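Local coordinates for invasion protein InvA (Salmonella enterica, PDB 2X49) that takes part in invasion of the intestinal epithelium as an inner-membrane export-apparatus protein of the type III secretion system, here represented by its C-terminal domain, at residues A[84-89]-A[118-123]; A[95-98]-A[103-106]; A[244-249]-A[292-297]. All coordinates share one frame; numbering follows the deposited sequence.

Contact 1 (A[84-89]-A[118-123])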
loop_
_atom_site.group_PDB
_atom_site.type_symbol
_atom_site.label_atom_id
_atom_site.label_comp_id
_atom_site.label_asym_id
_atom_site.label_seq_id
_atom_site.Cartn_x
_atom_site.Cartn_y
_atom_site.Cartn_z
ATOM N N SER A 84 21.722 -4.284 -3.036
ATOM C CA SER A 84 22.602 -3.478 -3.883
ATOM C C SER A 84 23.554 -4.335 -4.703
ATOM O O SER A 84 23.779 -5.515 -4.427
ATOM C CB SER A 84 23.392 -2.475 -3.083
ATOM O OG SER A 84 24.544 -3.052 -2.503
ATOM N N ASP A 85 24.057 -3.678 -5.726
ATOM C CA ASP A 85 24.880 -4.303 -6.795
ATOM C C ASP A 85 26.164 -4.823 -6.196
ATOM O O ASP A 85 26.886 -5.645 -6.770
ATOM C CB ASP A 85 25.220 -3.312 -7.910
ATOM C CG ASP A 85 24.127 -3.224 -8.952
ATOM O OD1 ASP A 85 23.405 -4.226 -9.149
ATOM O OD2 ASP A 85 24.026 -2.157 -9.595
ATOM N N GLU A 86 26.438 -4.306 -5.015
ATOM C CA GLU A 86 27.605 -4.740 -4.262
ATOM C C GLU A 86 27.581 -6.260 -4.065
ATOM O O GLU A 86 28.621 -6.931 -3.955
ATOM C CB GLU A 86 27.765 -3.953 -2.937
ATOM C CG GLU A 86 28.139 -4.764 -1.713
ATOM C CD GLU A 86 28.271 -3.922 -0.420
ATOM O OE1 GLU A 86 27.573 -4.295 0.562
ATOM O OE2 GLU A 86 29.059 -2.911 -0.363
ATOM N N VAL A 87 26.376 -6.794 -4.104
ATOM C CA VAL A 87 26.158 -8.230 -3.829
ATOM C C VAL A 87 26.867 -9.084 -4.877
ATOM O O VAL A 87 27.437 -10.129 -4.588
ATOM C CB VAL A 87 24.669 -8.588 -3.739
ATOM C CG1 VAL A 87 24.464 -10.093 -3.820
ATOM C CG2 VAL A 87 24.072 -7.982 -2.464
ATOM N N VAL A 88 26.831 -8.611 -6.110
ATOM C CA VAL A 88 27.468 -9.350 -7.229
ATOM C C VAL A 88 29.020 -9.321 -7.132
ATOM O O VAL A 88 29.726 -10.222 -7.591
ATOM C CB VAL A 88 27.003 -8.825 -8.582
ATOM C CG1 VAL A 88 27.900 -9.389 -9.739
ATOM C CG2 VAL A 88 25.553 -9.137 -8.737
ATOM N N SER A 89 29.521 -8.279 -6.497
ATOM C CA SER A 89 30.968 -8.127 -6.204
ATOM C C SER A 89 31.491 -9.231 -5.357
ATOM O O SER A 89 32.672 -9.574 -5.396
ATOM C CB SER A 89 31.238 -6.822 -5.469
ATOM O OG SER A 89 31.174 -5.798 -6.414
ATOM N N LEU A 118 26.343 -8.522 6.915
ATOM C CA LEU A 118 26.799 -7.281 6.253
ATOM C C LEU A 118 25.692 -6.246 6.281
ATOM O O LEU A 118 25.797 -5.148 5.706
ATOM C CB LEU A 118 27.216 -7.525 4.793
ATOM C CG LEU A 118 28.419 -8.442 4.531
ATOM C CD1 LEU A 118 28.338 -9.001 3.085
ATOM C CD2 LEU A 118 29.732 -7.737 4.783
ATOM N N GLY A 119 24.611 -6.643 6.926
ATOM C CA GLY A 119 23.536 -5.712 7.265
ATOM C C GLY A 119 22.403 -5.596 6.282
ATOM O O GLY A 119 21.590 -4.680 6.359
ATOM N N TYR A 120 22.395 -6.520 5.343
ATOM C CA TYR A 120 21.235 -6.748 4.425
ATOM C C TYR A 120 20.080 -7.330 5.234
ATOM O O TYR A 120 20.258 -8.016 6.262
ATOM C CB TYR A 120 21.604 -7.637 3.205
ATOM C CG TYR A 120 22.554 -6.940 2.230
ATOM C CD1 TYR A 120 22.071 -6.114 1.222
ATOM C CD2 TYR A 120 23.927 -7.090 2.332
ATOM C CE1 TYR A 120 22.936 -5.455 0.347
ATOM C CE2 TYR A 120 24.802 -6.412 1.460
ATOM C CZ TYR A 120 24.295 -5.621 0.462
ATOM O OH TYR A 120 25.134 -4.941 -0.404
ATOM N N VAL A 121 18.892 -6.933 4.814
ATOM C CA VAL A 121 17.656 -7.390 5.419
ATOM C C VAL A 121 17.006 -8.398 4.495
ATOM O O VAL A 121 16.853 -8.153 3.308
ATOM C CB VAL A 121 16.697 -6.196 5.671
ATOM C CG1 VAL A 121 15.318 -6.677 5.995
ATOM C CG2 VAL A 121 17.242 -5.298 6.775
ATOM N N LEU A 122 16.673 -9.550 5.067
ATOM C CA LEU A 122 16.065 -10.645 4.310
ATOM C C LEU A 122 14.635 -10.878 4.721
ATOM O O LEU A 122 14.211 -10.653 5.863
ATOM C CB LEU A 122 16.851 -11.956 4.470
ATOM C CG LEU A 122 18.334 -11.987 4.154
ATOM C CD1 LEU A 122 18.901 -13.274 4.772
ATOM C CD2 LEU A 122 18.653 -11.968 2.666
ATOM N N ARG A 123 13.882 -11.303 3.742
ATOM C CA ARG A 123 12.507 -11.714 3.940
ATOM C C ARG A 123 12.255 -13.128 3.380
ATOM O O ARG A 123 12.627 -13.438 2.256
ATOM C CB ARG A 123 11.584 -10.706 3.231
ATOM C CG ARG A 123 10.158 -10.738 3.622
ATOM C CD ARG A 123 9.340 -9.642 2.881
ATOM N NE ARG A 123 9.609 -8.335 3.483
ATOM C CZ ARG A 123 9.383 -7.145 2.917
ATOM N NH1 ARG A 123 8.907 -7.044 1.687
ATOM N NH2 ARG A 123 9.713 -6.052 3.591
#
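The phenol oxygen of Tyr-120 is gripped by two side chains of 84-89. Ser-84 OG donates to Tyr-120 OH at 2.9 Å, lying in the plane of the ring at its edge, and the hydroxyl in turn donates to Glu-86 OE1, 2.7 Å from Tyr-120 OH. The result is a short chain of hydrogen bonds. Carboxylate and ring planes stand 76° apart, and the hydroxyl meets OE1 from above the carboxylate plane. With OG set between its backbone N and carbonyl carbon (chi1 83°), Ser-84 also accepts a weak capping bond from Glu-86 N, at 3.4 Å from OG, just ahead of the short helix 86-89. Val-87 CG2 adds an off-centre CH-pi contact, 4.2 Å from the Tyr-120 centroid and 29° off the ring normal. The nearest CA atoms, of Ser-84 and Tyr-120, are 9.0 Å apart, and the contact is made by side chains. Tyr-120 follows Gly-119, whose positive phi closes helix 109-116 in a Schellman motif, and precedes strand 122-124; its ring also rests on Leu-115 of that helix and on Val-80 of the adjoining strand 78-80.

Contact 2 (A[95-98]-A[103-106])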
loop_
_atom_site.group_PDB
_atom_site.type_symbol
_atom_site.label_atom_id
_atom_site.label_comp_id
_atom_site.label_asym_id
_atom_site.label_seq_id
_atom_site.Cartn_x
_atom_site.Cartn_y
_atom_site.Cartn_z
ATOM N N THR A 95 18.875 -14.357 -8.114
ATOM C CA THR A 95 17.740 -14.646 -8.965
ATOM C C THR A 95 16.908 -13.362 -8.964
ATOM O O THR A 95 16.631 -12.810 -7.914
ATOM C CB THR A 95 16.935 -15.826 -8.430
ATOM O OG1 THR A 95 17.787 -16.983 -8.448
ATOM C CG2 THR A 95 15.638 -16.061 -9.195
ATOM N N ILE A 96 16.645 -12.873 -10.169
ATOM C CA ILE A 96 16.047 -11.552 -10.362
ATOM C C ILE A 96 14.733 -11.661 -11.117
ATOM O O ILE A 96 14.644 -12.296 -12.171
ATOM C CB ILE A 96 16.962 -10.598 -11.189
ATOM C CG1 ILE A 96 18.445 -10.578 -10.733
ATOM C CG2 ILE A 96 16.333 -9.195 -11.093
ATOM C CD1 ILE A 96 19.423 -9.741 -11.574
ATOM N N HIS A 97 13.736 -11.041 -10.523
ATOM C CA HIS A 97 12.453 -10.855 -11.168
ATOM C C HIS A 97 12.180 -9.366 -11.294
ATOM O O HIS A 97 12.455 -8.563 -10.406
ATOM C CB HIS A 97 11.330 -11.567 -10.383
ATOM C CG HIS A 97 9.973 -11.317 -10.949
ATOM N ND1 HIS A 97 9.602 -11.757 -12.207
ATOM C CD2 HIS A 97 8.903 -10.649 -10.460
ATOM C CE1 HIS A 97 8.365 -11.368 -12.462
ATOM N NE2 HIS A 97 7.915 -10.703 -11.419
ATOM N N GLN A 98 11.605 -8.985 -12.408
ATOM C CA GLN A 98 11.192 -7.602 -12.665
ATOM C C GLN A 98 9.718 -7.494 -12.973
ATOM O O GLN A 98 9.132 -8.357 -13.627
ATOM C CB GLN A 98 12.042 -6.998 -13.787
ATOM C CG GLN A 98 11.709 -5.596 -14.198
ATOM C CD GLN A 98 12.410 -5.238 -15.470
ATOM O OE1 GLN A 98 12.156 -5.866 -16.525
ATOM N NE2 GLN A 98 13.292 -4.239 -15.421
ATOM N N GLN A 103 12.374 -4.179 -9.328
ATOM C CA GLN A 103 13.184 -5.402 -9.345
ATOM C C GLN A 103 13.194 -6.055 -7.977
ATOM O O GLN A 103 13.134 -5.400 -6.929
ATOM C CB GLN A 103 14.607 -5.123 -9.817
ATOM C CG GLN A 103 14.824 -4.992 -11.348
ATOM C CD GLN A 103 16.293 -4.781 -11.703
ATOM O OE1 GLN A 103 16.987 -5.873 -12.054
ATOM N NE2 GLN A 103 16.814 -3.656 -11.614
ATOM N N TYR A 104 13.215 -7.376 -8.038
ATOM C CA TYR A 104 13.237 -8.240 -6.833
ATOM C C TYR A 104 14.389 -9.216 -6.919
ATOM O O TYR A 104 14.560 -9.876 -7.920
ATOM C CB TYR A 104 11.928 -9.004 -6.700
ATOM C CG TYR A 104 10.725 -8.109 -6.680
ATOM C CD1 TYR A 104 10.180 -7.690 -5.503
ATOM C CD2 TYR A 104 10.123 -7.698 -7.869
ATOM C CE1 TYR A 104 9.096 -6.856 -5.497
ATOM C CE2 TYR A 104 9.034 -6.849 -7.866
ATOM C CZ TYR A 104 8.512 -6.454 -6.660
ATOM O OH TYR A 104 7.414 -5.640 -6.520
ATOM N N PHE A 105 15.134 -9.313 -5.825
ATOM C CA PHE A 105 16.371 -10.081 -5.771
ATOM C C PHE A 105 16.270 -11.161 -4.717
ATOM O O PHE A 105 15.962 -10.923 -3.550
ATOM C CB PHE A 105 17.546 -9.132 -5.474
ATOM C CG PHE A 105 17.778 -8.112 -6.569
ATOM C CD1 PHE A 105 18.614 -8.386 -7.635
ATOM C CD2 PHE A 105 17.130 -6.894 -6.532
ATOM C CE1 PHE A 105 18.784 -7.460 -8.655
ATOM C CE2 PHE A 105 17.329 -5.949 -7.543
ATOM C CZ PHE A 105 18.104 -6.245 -8.595
ATOM N N TRP A 106 16.544 -12.355 -5.183
ATOM C CA TRP A 106 16.434 -13.548 -4.330
ATOM C C TRP A 106 17.803 -14.279 -4.311
ATOM O O TRP A 106 18.502 -14.427 -5.336
ATOM C CB TRP A 106 15.345 -14.499 -4.820
ATOM C CG TRP A 106 13.931 -13.920 -4.905
ATOM C CD1 TRP A 106 13.445 -13.066 -5.884
ATOM C CD2 TRP A 106 12.872 -14.162 -4.015
ATOM N NE1 TRP A 106 12.154 -12.818 -5.637
ATOM C CE2 TRP A 106 11.758 -13.450 -4.485
ATOM C CE3 TRP A 106 12.733 -14.944 -2.868
ATOM C CZ2 TRP A 106 10.510 -13.486 -3.839
ATOM C CZ3 TRP A 106 11.536 -14.970 -2.229
ATOM C CH2 TRP A 106 10.402 -14.261 -2.710
HETATM O O HOH W 1 19.329 -17.512 -6.311
#
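Gln-103 and Gln-98 face each other as a non-hydrogen-bonded pair, Gln-103 CG lying 4.2 Å from Gln-98 CB. The Gln-103 chain continues extended and crosses Ile-96 at a slant, bringing OE1 to 3.5 Å from Ile-96 CG2. Gln-103 CA makes a CA-H...O contact with His-97 O.

Tyr-104 is tied to His-97 by two backbone bonds: Tyr-104 N to His-97 O at 2.8 Å and His-97 N to Tyr-104 O at 3.0 Å. Their side chains lie side by side, pointing the same way, and meet at His-97 CD2 to Tyr-104 CD2, 4.1 Å; their different first torsions, CG of His-97 anti to its backbone N (chi1 176°) and that of Tyr-104 anti to its carbonyl carbon (chi1 -56°), probably spread the rings apart. His-97 NE2 is engaged by Gln-99.

This is a beta hairpin of strands 95-99 and 102-107, with side chains alternating between two faces: Ile-96, Gln-98, Gln-103 and Phe-105 on one, Thr-95, His-97, Tyr-104 and Trp-106 on the other. Strand 95-99 is an outer strand of its four-stranded antiparallel sheet; 102-107 lies inside, next to 78-80.

Phe-105 lies alongside Ile-96, CE1 touching Ile-96 CD1 at 3.8 Å, and its ring stacks with that of Tyr-83.

Trp-106 pairs with Thr-95 through a second hydrogen-bonded ring, Trp-106 N to Thr-95 O and Thr-95 N to Trp-106 O both being 2.8 Å. Thr-95 O also lies in plane at the edge of the indole. A water sits 2.7 Å from Thr-95 OG1 and donates weakly to Trp-106 O, while Tyr-74 meets the indole edge-to-face.

Contact 3 (A[244-249]-A[292-297])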
loop_
_atom_site.group_PDB
_atom_site.type_symbol
_atom_site.label_atom_id
_atom_site.label_comp_id
_atom_site.label_asym_id
_atom_site.label_seq_id
_atom_site.Cartn_x
_atom_site.Cartn_y
_atom_site.Cartn_z
ATOM N N GLU A 244 12.208 21.078 -7.483
ATOM C CA GLU A 244 11.911 21.411 -8.886
ATOM C C GLU A 244 10.598 20.816 -9.326
ATOM O O GLU A 244 9.714 21.493 -9.846
ATOM C CB GLU A 244 13.039 20.941 -9.802
ATOM C CG GLU A 244 14.211 21.902 -9.794
ATOM C CD GLU A 244 15.270 21.655 -8.689
ATOM O OE1 GLU A 244 15.009 20.936 -7.693
ATOM O OE2 GLU A 244 16.388 22.193 -8.832
ATOM N N VAL A 245 10.477 19.536 -9.059
ATOM C CA VAL A 245 9.310 18.773 -9.476
ATOM C C VAL A 245 8.110 19.242 -8.660
ATOM O O VAL A 245 6.983 19.377 -9.156
ATOM C CB VAL A 245 9.533 17.248 -9.324
ATOM C CG1 VAL A 245 8.224 16.495 -9.459
ATOM C CG2 VAL A 245 10.537 16.788 -10.386
ATOM N N GLU A 246 8.362 19.523 -7.401
ATOM C CA GLU A 246 7.260 19.954 -6.540
ATOM C C GLU A 246 6.622 21.198 -7.105
ATOM O O GLU A 246 5.389 21.392 -7.069
ATOM C CB GLU A 246 7.683 20.184 -5.106
ATOM C CG GLU A 246 7.870 18.886 -4.368
ATOM C CD GLU A 246 7.878 19.061 -2.855
ATOM O OE1 GLU A 246 7.587 20.186 -2.378
ATOM O OE2 GLU A 246 8.181 18.066 -2.155
ATOM N N ASP A 247 7.475 22.032 -7.672
ATOM C CA ASP A 247 7.010 23.326 -8.151
ATOM C C ASP A 247 6.174 23.204 -9.393
ATOM O O ASP A 247 5.272 23.971 -9.600
ATOM C CB ASP A 247 8.136 24.335 -8.346
ATOM C CG ASP A 247 8.308 25.229 -7.141
ATOM O OD1 ASP A 247 9.472 25.557 -6.816
ATOM O OD2 ASP A 247 7.283 25.663 -6.536
ATOM N N VAL A 248 6.475 22.209 -10.202
ATOM C CA VAL A 248 5.723 22.010 -11.456
ATOM C C VAL A 248 4.295 21.705 -11.087
ATOM O O VAL A 248 3.324 22.146 -11.712
ATOM C CB VAL A 248 6.280 20.869 -12.316
ATOM C CG1 VAL A 248 5.273 20.451 -13.400
ATOM C CG2 VAL A 248 7.595 21.290 -12.921
ATOM N N ILE A 249 4.195 20.917 -10.025
ATOM C CA ILE A 249 2.896 20.405 -9.576
ATOM C C ILE A 249 2.134 21.555 -8.951
ATOM O O ILE A 249 0.957 21.801 -9.177
ATOM C CB ILE A 249 3.042 19.261 -8.558
ATOM C CG1 ILE A 249 3.601 18.040 -9.266
ATOM C CG2 ILE A 249 1.679 18.982 -7.902
ATOM C CD1 ILE A 249 2.635 17.418 -10.235
ATOM N N LEU A 292 7.574 7.669 -1.455
ATOM C CA LEU A 292 7.994 8.961 -2.002
ATOM C C LEU A 292 7.634 10.031 -0.971
ATOM O O LEU A 292 6.586 9.993 -0.466
ATOM C CB LEU A 292 7.271 9.230 -3.312
ATOM C CG LEU A 292 7.738 10.278 -4.258
ATOM C CD1 LEU A 292 9.253 10.187 -4.555
ATOM C CD2 LEU A 292 6.904 9.998 -5.510
ATOM N N LEU A 293 8.567 10.916 -0.678
ATOM C CA LEU A 293 8.386 11.985 0.337
ATOM C C LEU A 293 8.251 13.325 -0.329
ATOM O O LEU A 293 9.067 13.715 -1.139
ATOM C CB LEU A 293 9.603 12.056 1.277
ATOM C CG LEU A 293 9.918 10.825 2.103
ATOM C CD1 LEU A 293 11.159 11.076 3.012
ATOM C CD2 LEU A 293 8.687 10.424 2.894
ATOM N N THR A 294 7.224 14.035 0.079
ATOM C CA THR A 294 6.972 15.367 -0.457
ATOM C C THR A 294 6.301 16.307 0.516
ATOM O O THR A 294 5.909 15.940 1.597
ATOM C CB THR A 294 6.126 15.305 -1.696
ATOM O OG1 THR A 294 6.336 16.522 -2.428
ATOM C CG2 THR A 294 4.706 15.073 -1.307
ATOM N N SER A 295 6.162 17.552 0.096
ATOM C CA SER A 295 5.440 18.562 0.892
ATOM C C SER A 295 3.964 18.224 0.984
ATOM O O SER A 295 3.376 17.625 0.074
ATOM C CB SER A 295 5.602 19.969 0.302
ATOM O OG SER A 295 6.969 20.431 0.258
ATOM N N VAL A 296 3.347 18.623 2.085
ATOM C CA VAL A 296 1.925 18.314 2.272
ATOM C C VAL A 296 1.075 18.945 1.173
ATOM O O VAL A 296 0.072 18.410 0.775
ATOM C CB VAL A 296 1.339 18.725 3.671
ATOM C CG1 VAL A 296 1.390 20.222 3.841
ATOM C CG2 VAL A 296 -0.073 18.193 3.770
ATOM N N ASP A 297 1.475 20.104 0.690
ATOM C CA ASP A 297 0.635 20.804 -0.314
ATOM C C ASP A 297 0.490 20.087 -1.649
ATOM O O ASP A 297 -0.475 20.318 -2.385
ATOM C CB ASP A 297 0.964 22.301 -0.463
ATOM C CG ASP A 297 2.326 22.598 -1.045
ATOM O OD1 ASP A 297 3.174 21.709 -1.153
ATOM O OD2 ASP A 297 2.567 23.796 -1.351
#
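Glu-246 turns its CG anti to its own carbonyl carbon (chi1 -76°) and then runs extended, carrying the carboxylate from helix 243-252 across to the end of strand 291-294. There Ser-295 has OG beside its backbone N, which aims the hydroxyl at the carboxylate. Ser-295 OG donates a hydrogen bond to Glu-246 OE1 at 2.7 Å and reaches the syn lone pair, on the side of the other oxygen. Ser-295 N adds a bond to Glu-246 OE2, 3.1 Å long with an N-H...acceptor angle of 153°, and comes from above the carboxylate plane, 45° out of it. Ser-295 bonding to both oxygens should restrain rotation about CG-CD. Thr-294 OG1 also lies against Glu-246 OE2, but the two oxygens are modelled 2.4 Å apart, too short for the length to be trusted, and this bond remains doubtful.

The carboxylate is buried. OE1, besides the Ser-295 hydroxyl, has Arg-250, one helical turn further on, as salt-bridge partner. The same arginine bridges to Asp-297 OD2, and so stands between two acids whose nearest oxygens, Glu-246 OE1 and Asp-297 OD1, are 4.8 Å apart. The positive charge would be expected to ease their mutual repulsion and to help keep Glu-246 ionised. Ile-302 of helix 299-306 packs on Thr-294. Strand 291-294 is an inner strand of a parallel four-stranded sheet, next to 236-240, and helix 243-252 lies in the chain between these two strands. The contact therefore joins a helix of a beta-alpha-beta crossover connection to the C-terminal end of the strand that the connection leads into.

Contacts 1 and 2 belong to one neighbourhood and contact 3 to another. The hairpin of contact 2 is nested in the chain loop that contact 1 closes; their centres lie about 12 Å apart, their nearest atoms about 5 Å, and both reach the antiparallel sheet 95-99, 102-107, 78-80, 122-124. Contact 3 comes later in the chain, on the separate parallel sheet, with its centre about 31 Å from that of contact 1 and about 30 Å from that of contact 2. A calcium ion, probably the one bound by Asn-93 and Glu-111, is about 8 Å from the Val-87 side chain and about 5 Å from that of Thr-95. A mercury ion lies about 4 Å from the Tyr-104 side chain.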